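Local coordinates for hypothetical protein PA2201 (Pseudomonas aeruginosa, PDB 2FEF) that is of unknown function but may act as an immunity protein against a PoNe-type DNase toxin, at residues K39-E44 and L87-D92; A28-I33 and G254-E259; A79-S84 and Y146-Q151; A96-R101 and V285-A290. All blocks are in the same frame, centred on the assembly; numbering follows the deposited sequence. Where two conformers were deposited one is given.

Overall arrangement
Four contacts tie together an all-helical chain whose N-terminal part is a PA2201 N-terminal domain-like region and whose C-terminal part belongs to the PoNi immunity family. Interactions 1 and 3 share helix 66-93, with centres about 14 Å apart, and both also reach a second subunit. Interaction 2 joins the two family regions and meets interaction 1 directly: Asp92 OD1 lies 2.8 Å from Trp256 NE1 and Ile91 O lies 2.9 Å from Arg30 NH2. Interaction 4 brings the last helix of the chain onto the start of helix 97-127; Leu100 there packs on Ala90 of interaction 1. Interactions 3 and 4 are separate, their nearest atoms about 8 Å apart.

Interaction 1: K39-E44 and L87-D92; sequences KADWRE and LLKAID
Trp42 and Asp41 of helix 35-54 meet Ala90 and Lys89 of helix 66-93 in a nearly antiparallel helix pair of this all-helical protein, the short segments running at 153° with axes 10.4 Å apart. The apolar side is the closely packed one. With CG anti to the backbone N (chi1 -172°), the Trp42 indole is carried across to the facing helix, where CZ3 comes within 3.9 Å of Ala90 CB. Lys89 CB meets the Trp42 ring at its edge, 4.1 Å from Trp42 CE3. Trp38 stacks on the same indole, and Ile103 of helix 97-127 packs against both Trp42 and Ala90, so this half of the contact is buried among three helices. The polar side is looser and partly exposed to solvent. The Lys89 chain, bent at chi2, brings NZ to Asp41 for a single salt bridge. Asp41 has a stronger partner elsewhere: its OD1 pairs with Arg43 of the second subunit, so the carboxylate links the helix pair to the subunit interface. On the other oxygen, Asp41 OD2 receives Lys89 NZ at 3.2 Å, from above the carboxylate plane and 39° out of it.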
loop_
_atom_site.group_PDB
_atom_site.type_symbol
_atom_site.label_atom_id
_atom_site.label_comp_id
_atom_site.label_asym_id
_atom_site.label_seq_id
_atom_site.Cartn_x
_atom_site.Cartn_y
_atom_site.Cartn_z
ATOM N N LYS B 39 6.336 -15.787 0.523
ATOM C CA LYS B 39 5.265 -15.513 1.480
ATOM C C LYS B 39 5.086 -14.018 1.675
ATOM O O LYS B 39 3.964 -13.540 1.826
ATOM C CB LYS B 39 5.546 -16.200 2.823
ATOM C CG LYS B 39 4.363 -16.151 3.815
ATOM N N ALA B 40 6.179 -13.272 1.676
ATOM C CA ALA B 40 6.064 -11.808 1.858
ATOM C C ALA B 40 5.451 -11.183 0.616
ATOM O O ALA B 40 4.664 -10.247 0.726
ATOM C CB ALA B 40 7.417 -11.174 2.181
ATOM N N ASP B 41 5.815 -11.691 -0.564
ATOM C CA ASP B 41 5.231 -11.207 -1.815
ATOM C C ASP B 41 3.715 -11.480 -1.835
ATOM O O ASP B 41 2.932 -10.628 -2.229
ATOM C CB ASP B 41 5.841 -11.921 -3.028
ATOM C CG ASP B 41 7.276 -11.514 -3.313
ATOM O OD1 ASP B 41 7.746 -10.492 -2.775
ATOM O OD2 ASP B 41 7.921 -12.241 -4.105
ATOM N N TRP B 42 3.342 -12.686 -1.434
ATOM C CA TRP B 42 1.951 -13.106 -1.340
ATOM C C TRP B 42 1.169 -12.159 -0.440
ATOM O O TRP B 42 0.129 -11.652 -0.865
ATOM C CB TRP B 42 1.873 -14.525 -0.753
ATOM C CG TRP B 42 0.451 -15.111 -0.807
ATOM C CD1 TRP B 42 -0.418 -15.247 0.234
ATOM C CD2 TRP B 42 -0.217 -15.618 -1.966
ATOM N NE1 TRP B 42 -1.593 -15.809 -0.205
ATOM C CE2 TRP B 42 -1.495 -16.061 -1.548
ATOM C CE3 TRP B 42 0.145 -15.747 -3.316
ATOM C CZ2 TRP B 42 -2.432 -16.618 -2.436
ATOM C CZ3 TRP B 42 -0.779 -16.299 -4.205
ATOM C CH2 TRP B 42 -2.061 -16.741 -3.754
ATOM N N ARG B 43 1.657 -11.935 0.789
ATOM C CA ARG B 43 1.012 -11.031 1.743
ATOM C C ARG B 43 0.830 -9.634 1.164
ATOM O O ARG B 43 -0.216 -9.018 1.339
ATOM C CB ARG B 43 1.819 -10.891 3.045
ATOM C CG ARG B 43 1.808 -12.109 3.977
ATOM C CD ARG B 43 2.385 -11.722 5.390
ATOM N NE ARG B 43 1.583 -10.652 5.970
ATOM C CZ ARG B 43 0.620 -10.812 6.880
ATOM N NH1 ARG B 43 0.367 -12.000 7.431
ATOM N NH2 ARG B 43 -0.073 -9.765 7.268
ATOM N N GLU B 44 1.861 -9.122 0.502
ATOM C CA GLU B 44 1.769 -7.793 -0.146
ATOM C C GLU B 44 0.662 -7.695 -1.183
ATOM O O GLU B 44 -0.062 -6.689 -1.243
ATOM C CB GLU B 44 3.100 -7.401 -0.807
ATOM C CG GLU B 44 4.203 -7.051 0.175
ATOM C CD GLU B 44 5.581 -6.961 -0.520
ATOM O OE1 GLU B 44 5.690 -7.249 -1.749
ATOM O OE2 GLU B 44 6.549 -6.663 0.172
ATOM N N LEU B 87 -1.947 -14.578 -9.324
ATOM C CA LEU B 87 -2.058 -15.869 -10.032
ATOM C C LEU B 87 -0.659 -16.426 -10.333
ATOM O O LEU B 87 -0.366 -17.581 -10.050
ATOM C CB LEU B 87 -2.889 -15.705 -11.325
ATOM C CG LEU B 87 -3.040 -17.004 -12.161
ATOM C CD1 LEU B 87 -3.580 -18.121 -11.352
ATOM C CD2 LEU B 87 -3.959 -16.697 -13.338
ATOM N N LEU B 88 0.203 -15.585 -10.883
ATOM C CA LEU B 88 1.575 -15.978 -11.160
ATOM C C LEU B 88 2.299 -16.500 -9.914
ATOM O O LEU B 88 2.908 -17.566 -9.948
ATOM C CB LEU B 88 2.330 -14.797 -11.819
ATOM C CG LEU B 88 3.797 -15.119 -12.123
ATOM C CD1 LEU B 88 3.925 -16.262 -13.160
ATOM C CD2 LEU B 88 4.508 -13.858 -12.560
ATOM N N LYS B 89 2.237 -15.762 -8.808
ATOM C CA LYS B 89 2.859 -16.235 -7.579
ATOM C C LYS B 89 2.304 -17.598 -7.135
ATOM O O LYS B 89 3.036 -18.460 -6.625
ATOM C CB LYS B 89 2.622 -15.194 -6.489
ATOM C CG LYS B 89 3.365 -13.893 -6.788
ATOM C CD LYS B 89 4.872 -14.053 -6.529
ATOM C CE LYS B 89 5.626 -12.916 -7.202
ATOM N NZ LYS B 89 7.096 -13.152 -7.012
ATOM N N ALA B 90 0.994 -17.791 -7.308
ATOM C CA ALA B 90 0.369 -19.058 -6.926
ATOM C C ALA B 90 0.880 -20.231 -7.814
ATOM O O ALA B 90 1.090 -21.342 -7.335
ATOM C CB ALA B 90 -1.141 -18.917 -7.032
ATOM N N ILE B 91 1.071 -19.979 -9.099
ATOM C CA ILE B 91 1.715 -20.958 -9.992
ATOM C C ILE B 91 3.135 -21.327 -9.495
ATOM O O ILE B 91 3.488 -22.534 -9.321
ATOM C CB ILE B 91 1.801 -20.447 -11.480
ATOM C CG1 ILE B 91 0.387 -20.133 -12.020
ATOM C CG2 ILE B 91 2.501 -21.574 -12.360
ATOM C CD1 ILE B 91 0.378 -19.366 -13.340
ATOM N N ASP B 92 3.957 -20.305 -9.255
ATOM C CA ASP B 92 5.314 -20.536 -8.670
ATOM C C ASP B 92 5.276 -21.418 -7.417
ATOM O O ASP B 92 6.102 -22.328 -7.239
ATOM C CB ASP B 92 5.942 -19.202 -8.256
ATOM C CG ASP B 92 6.533 -18.406 -9.417
ATOM O OD1 ASP B 92 6.564 -18.898 -10.564
ATOM O OD2 ASP B 92 6.942 -17.230 -9.157
#

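Interaction 2: A28-I33 and G254-E259; sequences APRRNI and GWWAME
Arg31 sets its CD over the indole of Trp255, its chain crossing the ring obliquely, and brushes the neighbouring indole of Trp256. Arg31 CD sits above one face of Trp255, 3.4 Å from the centroid of the five-membered ring and 16° off its normal, a close CH-pi contact. The guanidinium is tilted by 22° from that indole but by 69° from Trp256, whose CZ2 lies at its edge. Arg31 CG stands between the backbone N and the carbonyl carbon, and the extended chain beyond it brings CD over Trp255, with Trp256 CZ2 close by. In this way the loop leading to helix 35-54 is joined to the turn before helix 258-267, linking the N-terminal family region to the PoNi C-terminal region. Arg31 NH2 forms a salt bridge with Asp92, the residue that also accepts a hydrogen bond from Trp256 NE1, so one carboxylate ties both sides of the contact. On the neighbouring residue, Arg30 CB rests 3.5 Å from Trp256 CH2, while its guanidinium leads away to a salt bridge with Asp283. Trp255 CD1 in turn covers one face of Trp256, 3.4 Å above its plane.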
loop_
_atom_site.group_PDB
_atom_site.type_symbol
_atom_site.label_atom_id
_atom_site.label_comp_id
_atom_site.label_asym_id
_atom_site.label_seq_id
_atom_site.Cartn_x
_atom_site.Cartn_y
_atom_site.Cartn_z
ATOM N N ALA B 28 4.585 -28.658 -3.049
ATOM C CA ALA B 28 5.947 -28.240 -3.404
ATOM C C ALA B 28 5.948 -27.161 -4.509
ATOM O O ALA B 28 5.196 -27.256 -5.472
ATOM C CB ALA B 28 6.746 -29.444 -3.858
ATOM N N PRO B 29 6.811 -26.151 -4.392
ATOM C CA PRO B 29 6.860 -25.191 -5.515
ATOM C C PRO B 29 7.167 -25.830 -6.883
ATOM O O PRO B 29 7.853 -26.863 -6.964
ATOM C CB PRO B 29 7.989 -24.237 -5.107
ATOM C CG PRO B 29 7.924 -24.259 -3.569
ATOM C CD PRO B 29 7.729 -25.753 -3.305
ATOM N N ARG B 30 6.713 -25.170 -7.939
ATOM C CA ARG B 30 6.935 -25.637 -9.312
ATOM C C ARG B 30 8.350 -25.360 -9.855
ATOM O O ARG B 30 8.778 -25.961 -10.860
ATOM C CB ARG B 30 5.872 -25.049 -10.251
ATOM C CG ARG B 30 4.542 -25.762 -10.163
ATOM C CD ARG B 30 3.572 -25.280 -11.257
ATOM N NE ARG B 30 2.298 -25.995 -11.140
ATOM C CZ ARG B 30 1.287 -25.623 -10.361
ATOM N NH1 ARG B 30 0.202 -26.389 -10.316
ATOM N NH2 ARG B 30 1.366 -24.513 -9.608
ATOM N N ARG B 31 9.062 -24.466 -9.176
ATOM C CA ARG B 31 10.449 -24.139 -9.493
ATOM C C ARG B 31 11.119 -23.733 -8.200
ATOM O O ARG B 31 10.440 -23.558 -7.182
ATOM C CB ARG B 31 10.518 -22.992 -10.522
ATOM C CG ARG B 31 9.990 -21.655 -10.040
ATOM C CD ARG B 31 9.903 -20.640 -11.183
ATOM N NE ARG B 31 9.492 -19.305 -10.697
ATOM C CZ ARG B 31 10.314 -18.355 -10.266
ATOM N NH1 ARG B 31 11.637 -18.536 -10.263
ATOM N NH2 ARG B 31 9.799 -17.194 -9.820
ATOM N N ASN B 32 12.447 -23.578 -8.224
ATOM C CA ASN B 32 13.204 -23.170 -7.039
ATOM C C ASN B 32 12.870 -21.737 -6.670
ATOM O O ASN B 32 13.090 -20.813 -7.460
ATOM C CB ASN B 32 14.726 -23.302 -7.248
ATOM C CG ASN B 32 15.523 -22.937 -5.995
ATOM O OD1 ASN B 32 15.330 -23.521 -4.935
ATOM N ND2 ASN B 32 16.410 -21.957 -6.117
ATOM N N ILE B 33 12.311 -21.543 -5.489
ATOM C CA ILE B 33 11.966 -20.182 -5.037
ATOM C C ILE B 33 12.430 -20.020 -3.603
ATOM O O ILE B 33 12.737 -21.009 -2.935
ATOM C CB ILE B 33 10.450 -19.903 -5.147
ATOM C CG1 ILE B 33 9.655 -20.846 -4.235
ATOM C CG2 ILE B 33 10.003 -19.940 -6.614
ATOM C CD1 ILE B 33 8.202 -20.466 -4.086
ATOM N N GLY B 254 6.346 -14.357 -16.269
ATOM C CA GLY B 254 7.526 -14.795 -15.513
ATOM C C GLY B 254 8.293 -15.941 -16.170
ATOM O O GLY B 254 8.666 -15.881 -17.351
ATOM N N TRP B 255 8.501 -16.990 -15.382
ATOM C CA TRP B 255 9.297 -18.165 -15.746
ATOM C C TRP B 255 8.619 -19.083 -16.770
ATOM O O TRP B 255 9.273 -19.888 -17.423
ATOM C CB TRP B 255 9.499 -18.936 -14.442
ATOM C CG TRP B 255 10.321 -20.184 -14.440
ATOM C CD1 TRP B 255 9.871 -21.465 -14.463
ATOM C CD2 TRP B 255 11.734 -20.245 -14.331
ATOM N NE1 TRP B 255 10.921 -22.336 -14.375
ATOM C CE2 TRP B 255 12.088 -21.607 -14.282
ATOM C CE3 TRP B 255 12.741 -19.276 -14.244
ATOM C CZ2 TRP B 255 13.413 -22.028 -14.185
ATOM C CZ3 TRP B 255 14.062 -19.699 -14.134
ATOM C CH2 TRP B 255 14.384 -21.064 -14.109
ATOM N N TRP B 256 7.299 -18.980 -16.889
ATOM C CA TRP B 256 6.504 -20.074 -17.447
ATOM C C TRP B 256 6.223 -19.986 -18.930
ATOM O O TRP B 256 5.714 -18.995 -19.412
ATOM C CB TRP B 256 5.177 -20.192 -16.664
ATOM C CG TRP B 256 5.496 -20.423 -15.223
ATOM C CD1 TRP B 256 5.344 -19.539 -14.188
ATOM C CD2 TRP B 256 6.098 -21.589 -14.681
ATOM N NE1 TRP B 256 5.822 -20.095 -13.030
ATOM C CE2 TRP B 256 6.281 -21.360 -13.300
ATOM C CE3 TRP B 256 6.516 -22.811 -15.237
ATOM C CZ2 TRP B 256 6.852 -22.303 -12.453
ATOM C CZ3 TRP B 256 7.093 -23.754 -14.397
ATOM C CH2 TRP B 256 7.253 -23.499 -13.019
ATOM N N ALA B 257 6.514 -21.075 -19.640
ATOM C CA ALA B 257 6.092 -21.217 -21.024
ATOM C C ALA B 257 4.615 -21.554 -21.077
ATOM O O ALA B 257 4.234 -22.663 -21.445
ATOM C CB ALA B 257 6.918 -22.343 -21.727
HETATM N N MSE B 258 3.785 -20.568 -20.754
HETATM C CA MSE B 258 2.320 -20.713 -20.689
HETATM C C MSE B 258 1.747 -20.967 -22.051
HETATM O O MSE B 258 0.756 -21.682 -22.179
HETATM C CB MSE B 258 1.736 -19.357 -20.249
HETATM C CG MSE B 258 2.057 -19.101 -18.865
HETATM SE SE MSE B 258 1.191 -17.398 -18.383
HETATM C CE MSE B 258 1.793 -17.529 -16.561
ATOM N N GLU B 259 2.362 -20.362 -23.072
ATOM C CA GLU B 259 1.896 -20.541 -24.438
ATOM C C GLU B 259 2.078 -22.001 -24.919
ATOM O O GLU B 259 1.139 -22.597 -25.439
ATOM C CB GLU B 259 2.515 -19.523 -25.410
ATOM C CG GLU B 259 3.983 -19.682 -25.902
ATOM C CD GLU B 259 5.041 -19.529 -24.836
ATOM O OE1 GLU B 259 4.993 -20.291 -23.841
ATOM O OE2 GLU B 259 5.996 -18.742 -25.016
#

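Interaction 3: A79-S84 and Y146-Q151; sequences AAENAS and YPFALQ
Ser84 and Gln151 hold each other by two hydrogen bonds, one through the backbone and one through the side chain of the serine. Gln151 NE2 donates to Ser84 O over 2.8 Å, nearly straight at 168°, with the acceptor close to the amide plane but the donor tilted 32° from the carbonyl plane. Ser84 OG donates to Gln151 OE1, also over 2.8 Å. With both ends of the amide engaged, its rotation is fixed; NE2 serves Ala252 O as well, and Trp111 NE1 bonds to Ser84 OG, so these buried polar atoms are well supplied. Beside this pair lies the Phe148 ring. Ser84 CB touches the edge of the Phe148 ring, 3.6 Å from its CD1, while Glu81 CG lies over one face, 4.1 Å from the ring centroid, in a CH-pi contact. The Glu81 chain runs extended beyond CG across the ring, and its carboxylate goes on to salt bridges with Arg59 and Arg54 of the second subunit. The two helices cross at 59° with axes 11.1 Å apart. Helix 97-127 closes the junction through Trp111, which meets Phe148 and Glu81, while helix 179-189 packs on helix 146-158 through Leu150 and Tyr146.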
loop_
_atom_site.group_PDB
_atom_site.type_symbol
_atom_site.label_atom_id
_atom_site.label_comp_id
_atom_site.label_asym_id
_atom_site.label_seq_id
_atom_site.Cartn_x
_atom_site.Cartn_y
_atom_site.Cartn_z
ATOM N N ALA B 79 -5.769 -3.036 -9.946
ATOM C CA ALA B 79 -6.181 -4.221 -9.199
ATOM C C ALA B 79 -6.178 -5.496 -10.047
ATOM O O ALA B 79 -5.796 -6.574 -9.566
ATOM C CB ALA B 79 -7.595 -4.006 -8.618
ATOM N N ALA B 80 -6.670 -5.380 -11.289
ATOM C CA ALA B 80 -6.646 -6.519 -12.231
ATOM C C ALA B 80 -5.210 -7.008 -12.449
ATOM O O ALA B 80 -4.950 -8.222 -12.476
ATOM C CB ALA B 80 -7.297 -6.102 -13.569
ATOM N N GLU B 81 -4.262 -6.085 -12.586
ATOM C CA GLU B 81 -2.830 -6.492 -12.680
ATOM C C GLU B 81 -2.359 -7.217 -11.426
ATOM O O GLU B 81 -1.633 -8.187 -11.495
ATOM C CB GLU B 81 -1.907 -5.267 -12.923
ATOM C CG GLU B 81 -2.108 -4.555 -14.272
ATOM C CD GLU B 81 -1.008 -3.512 -14.591
ATOM O OE1 GLU B 81 0.045 -3.468 -13.917
ATOM O OE2 GLU B 81 -1.231 -2.720 -15.528
ATOM N N ASN B 82 -2.750 -6.710 -10.260
ATOM C CA ASN B 82 -2.356 -7.353 -9.000
ATOM C C ASN B 82 -2.924 -8.757 -8.878
ATOM O O ASN B 82 -2.273 -9.674 -8.321
ATOM C CB ASN B 82 -2.835 -6.508 -7.798
ATOM C CG ASN B 82 -2.148 -5.135 -7.697
ATOM O OD1 ASN B 82 -1.068 -4.863 -8.285
ATOM N ND2 ASN B 82 -2.788 -4.251 -6.941
ATOM N N ALA B 83 -4.150 -8.943 -9.375
ATOM C CA ALA B 83 -4.730 -10.296 -9.411
ATOM C C ALA B 83 -3.976 -11.189 -10.386
ATOM O O ALA B 83 -3.780 -12.363 -10.104
ATOM C CB ALA B 83 -6.247 -10.277 -9.756
ATOM N N SER B 84 -3.564 -10.662 -11.529
ATOM C CA SER B 84 -2.675 -11.446 -12.428
ATOM C C SER B 84 -1.336 -11.855 -11.745
ATOM O O SER B 84 -0.856 -12.958 -11.955
ATOM C CB SER B 84 -2.386 -10.659 -13.721
ATOM O OG SER B 84 -3.526 -10.717 -14.580
ATOM N N TYR B 146 1.278 -7.027 -23.297
ATOM C CA TYR B 146 1.024 -8.350 -23.907
ATOM C C TYR B 146 1.066 -9.523 -22.907
ATOM O O TYR B 146 0.217 -10.388 -22.987
ATOM C CB TYR B 146 2.024 -8.626 -25.034
ATOM C CG TYR B 146 1.697 -9.822 -25.909
ATOM C CD1 TYR B 146 0.854 -9.683 -27.031
ATOM C CD2 TYR B 146 2.283 -11.080 -25.672
ATOM C CE1 TYR B 146 0.570 -10.765 -27.867
ATOM C CE2 TYR B 146 1.993 -12.164 -26.497
ATOM C CZ TYR B 146 1.159 -12.006 -27.591
ATOM O OH TYR B 146 0.883 -13.081 -28.402
ATOM N N PRO B 147 2.049 -9.559 -21.985
ATOM C CA PRO B 147 2.055 -10.716 -21.063
ATOM C C PRO B 147 0.745 -10.892 -20.267
ATOM O O PRO B 147 0.424 -11.989 -19.925
ATOM C CB PRO B 147 3.193 -10.402 -20.101
ATOM C CG PRO B 147 4.145 -9.528 -20.909
ATOM C CD PRO B 147 3.177 -8.647 -21.708
ATOM N N PHE B 148 0.026 -9.815 -19.923
ATOM C CA PHE B 148 -1.268 -10.025 -19.225
ATOM C C PHE B 148 -2.287 -10.663 -20.137
ATOM O O PHE B 148 -3.167 -11.421 -19.675
ATOM C CB PHE B 148 -1.862 -8.676 -18.706
ATOM C CG PHE B 148 -1.028 -8.033 -17.643
ATOM C CD1 PHE B 148 -1.054 -8.506 -16.341
ATOM C CD2 PHE B 148 -0.238 -6.908 -17.945
ATOM C CE1 PHE B 148 -0.279 -7.893 -15.320
ATOM C CE2 PHE B 148 0.544 -6.254 -16.925
ATOM C CZ PHE B 148 0.525 -6.764 -15.625
ATOM N N ALA B 149 -2.229 -10.327 -21.434
ATOM C CA ALA B 149 -3.187 -10.934 -22.385
ATOM C C ALA B 149 -2.804 -12.420 -22.591
ATOM O O ALA B 149 -3.674 -13.307 -22.639
ATOM C CB ALA B 149 -3.198 -10.185 -23.714
ATOM N N LEU B 150 -1.504 -12.680 -22.689
ATOM C CA LEU B 150 -0.991 -14.067 -22.782
ATOM C C LEU B 150 -1.490 -14.859 -21.570
ATOM O O LEU B 150 -2.024 -15.959 -21.729
ATOM C CB LEU B 150 0.559 -14.088 -22.819
ATOM C CG LEU B 150 1.193 -15.495 -22.717
ATOM C CD1 LEU B 150 0.728 -16.333 -23.908
ATOM C CD2 LEU B 150 2.697 -15.311 -22.699
ATOM N N GLN B 151 -1.312 -14.303 -20.360
ATOM C CA GLN B 151 -1.759 -14.995 -19.146
ATOM C C GLN B 151 -3.278 -15.277 -19.199
ATOM O O GLN B 151 -3.732 -16.374 -18.876
ATOM C CB GLN B 151 -1.477 -14.148 -17.875
ATOM C CG GLN B 151 -1.781 -14.967 -16.588
ATOM C CD GLN B 151 -1.925 -14.109 -15.358
ATOM O OE1 GLN B 151 -2.935 -13.414 -15.191
ATOM N NE2 GLN B 151 -0.929 -14.171 -14.470
#

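Interaction 4: A96-R101 and V285-A290; sequences AGAELR and VDYARA
Gly97 and Tyr287 bring their CA atoms to 6.0 Å where the first turn of helix 97-127 meets helix 282-292, the segments crossing at 82° with axes 10.8 Å apart. Tyr287 makes every contact from the 285-290 side. Its CG stands anti to the backbone N (chi1 171°), which extends the ring toward the other helix and lays it flat on the backbone of Gly97. Gly97 CA sits over the centre of the Tyr287 ring, 3.5 Å from the centroid and only 3° off the normal, a CH-pi contact over the ring face; Gly97 C lies 3.4 Å from Tyr287 CZ. The close approach goes with the lack of a side chain on Gly97. Farther along the ring, Tyr287 CE1 reaches Ala98 N at 3.5 Å. Tyr287 OH passes beside Ala98 and ends 3.6 Å from Arg101 CD, the arginine chain crossing the tyrosine side chain at about a right angle. The Arg101 guanidinium continues past the tyrosine to Asp160 O. Leu100 of the same helix turn packs on Ala90 and Ile91 of helix 66-93, while Val285 and Ala288 of helix 282-292 rest on helix 258-267.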
loop_
_atom_site.group_PDB
_atom_site.type_symbol
_atom_site.label_atom_id
_atom_site.label_comp_id
_atom_site.label_asym_id
_atom_site.label_seq_id
_atom_site.Cartn_x
_atom_site.Cartn_y
_atom_site.Cartn_z
ATOM N N ALA B 96 -2.303 -26.281 -6.711
ATOM C CA ALA B 96 -2.809 -27.193 -7.734
ATOM C C ALA B 96 -3.886 -26.514 -8.570
ATOM O O ALA B 96 -4.347 -25.388 -8.256
ATOM C CB ALA B 96 -3.307 -28.459 -7.128
ATOM N N GLY B 97 -4.264 -27.192 -9.648
ATOM C CA GLY B 97 -5.175 -26.637 -10.651
ATOM C C GLY B 97 -6.427 -26.023 -10.074
ATOM O O GLY B 97 -6.791 -24.912 -10.429
ATOM N N ALA B 98 -7.093 -26.733 -9.161
ATOM C CA ALA B 98 -8.369 -26.220 -8.625
ATOM C C ALA B 98 -8.204 -24.881 -7.893
ATOM O O ALA B 98 -9.042 -23.953 -8.064
ATOM C CB ALA B 98 -9.082 -27.274 -7.744
ATOM N N GLU B 99 -7.141 -24.780 -7.092
ATOM C CA GLU B 99 -6.823 -23.536 -6.384
ATOM C C GLU B 99 -6.454 -22.405 -7.319
ATOM O O GLU B 99 -6.885 -21.246 -7.116
ATOM C CB GLU B 99 -5.743 -23.734 -5.315
ATOM C CG GLU B 99 -6.257 -24.511 -4.074
ATOM C CD GLU B 99 -6.687 -25.940 -4.390
ATOM O OE1 GLU B 99 -5.879 -26.692 -4.989
ATOM O OE2 GLU B 99 -7.838 -26.314 -4.031
ATOM N N LEU B 100 -5.669 -22.725 -8.348
ATOM C CA LEU B 100 -5.285 -21.713 -9.338
ATOM C C LEU B 100 -6.532 -21.225 -10.074
ATOM O O LEU B 100 -6.703 -20.022 -10.310
ATOM C CB LEU B 100 -4.304 -22.308 -10.352
ATOM C CG LEU B 100 -2.901 -22.669 -9.875
ATOM C CD1 LEU B 100 -2.085 -23.203 -11.071
ATOM C CD2 LEU B 100 -2.237 -21.446 -9.221
ATOM N N ARG B 101 -7.411 -22.168 -10.413
ATOM C CA ARG B 101 -8.677 -21.802 -11.115
ATOM C C ARG B 101 -9.538 -20.827 -10.283
ATOM O O ARG B 101 -10.086 -19.854 -10.813
ATOM C CB ARG B 101 -9.459 -23.053 -11.529
ATOM C CG ARG B 101 -10.627 -22.748 -12.508
ATOM C CD ARG B 101 -11.410 -24.047 -12.788
ATOM N NE ARG B 101 -12.221 -23.940 -14.005
ATOM C CZ ARG B 101 -13.444 -23.404 -14.036
ATOM N NH1 ARG B 101 -14.009 -22.944 -12.926
ATOM N NH2 ARG B 101 -14.103 -23.330 -15.181
ATOM N N VAL B 285 -1.359 -29.020 -17.773
ATOM C CA VAL B 285 -1.830 -29.763 -18.946
ATOM C C VAL B 285 -2.712 -30.921 -18.487
ATOM O O VAL B 285 -3.831 -31.098 -18.976
ATOM C CB VAL B 285 -0.659 -30.214 -19.847
ATOM C CG1 VAL B 285 -1.176 -31.119 -21.012
ATOM C CG2 VAL B 285 0.109 -28.956 -20.379
ATOM N N ASP B 286 -2.211 -31.708 -17.529
ATOM C CA ASP B 286 -2.946 -32.864 -17.037
ATOM C C ASP B 286 -4.276 -32.459 -16.403
ATOM O O ASP B 286 -5.296 -33.092 -16.676
ATOM C CB ASP B 286 -2.075 -33.682 -16.060
ATOM C CG ASP B 286 -0.837 -34.287 -16.728
ATOM O OD1 ASP B 286 -0.821 -34.421 -17.983
ATOM O OD2 ASP B 286 0.136 -34.644 -15.990
ATOM N N TYR B 287 -4.246 -31.404 -15.577
ATOM C CA TYR B 287 -5.419 -30.864 -14.888
ATOM C C TYR B 287 -6.514 -30.452 -15.872
ATOM O O TYR B 287 -7.674 -30.864 -15.720
ATOM C CB TYR B 287 -5.037 -29.651 -14.015
ATOM C CG TYR B 287 -6.213 -28.912 -13.442
ATOM C CD1 TYR B 287 -6.920 -29.430 -12.359
ATOM C CD2 TYR B 287 -6.649 -27.702 -13.997
ATOM C CE1 TYR B 287 -8.010 -28.758 -11.824
ATOM C CE2 TYR B 287 -7.738 -27.029 -13.458
ATOM C CZ TYR B 287 -8.431 -27.583 -12.389
ATOM O OH TYR B 287 -9.511 -26.913 -11.845
ATOM N N ALA B 288 -6.147 -29.626 -16.861
ATOM C CA ALA B 288 -7.095 -29.143 -17.861
ATOM C C ALA B 288 -7.715 -30.318 -18.665
ATOM O O ALA B 288 -8.926 -30.340 -18.903
ATOM C CB ALA B 288 -6.397 -28.154 -18.792
ATOM N N ARG B 289 -6.884 -31.295 -19.049
ATOM C CA ARG B 289 -7.369 -32.444 -19.821
ATOM C C ARG B 289 -8.348 -33.250 -18.986
ATOM O O ARG B 289 -9.446 -33.556 -19.464
ATOM C CB ARG B 289 -6.221 -33.321 -20.318
ATOM C CG ARG B 289 -5.370 -32.649 -21.408
ATOM C CD ARG B 289 -4.172 -33.490 -21.786
ATOM N NE ARG B 289 -3.544 -32.993 -23.006
ATOM C CZ ARG B 289 -2.395 -33.447 -23.498
ATOM N NH1 ARG B 289 -1.739 -34.422 -22.882
ATOM N NH2 ARG B 289 -1.901 -32.933 -24.610
ATOM N N ALA B 290 -7.973 -33.564 -17.742
ATOM C CA ALA B 290 -8.850 -34.334 -16.834
ATOM C C ALA B 290 -10.176 -33.621 -16.553
ATOM O O ALA B 290 -11.240 -34.253 -16.577
ATOM C CB ALA B 290 -8.129 -34.650 -15.526
#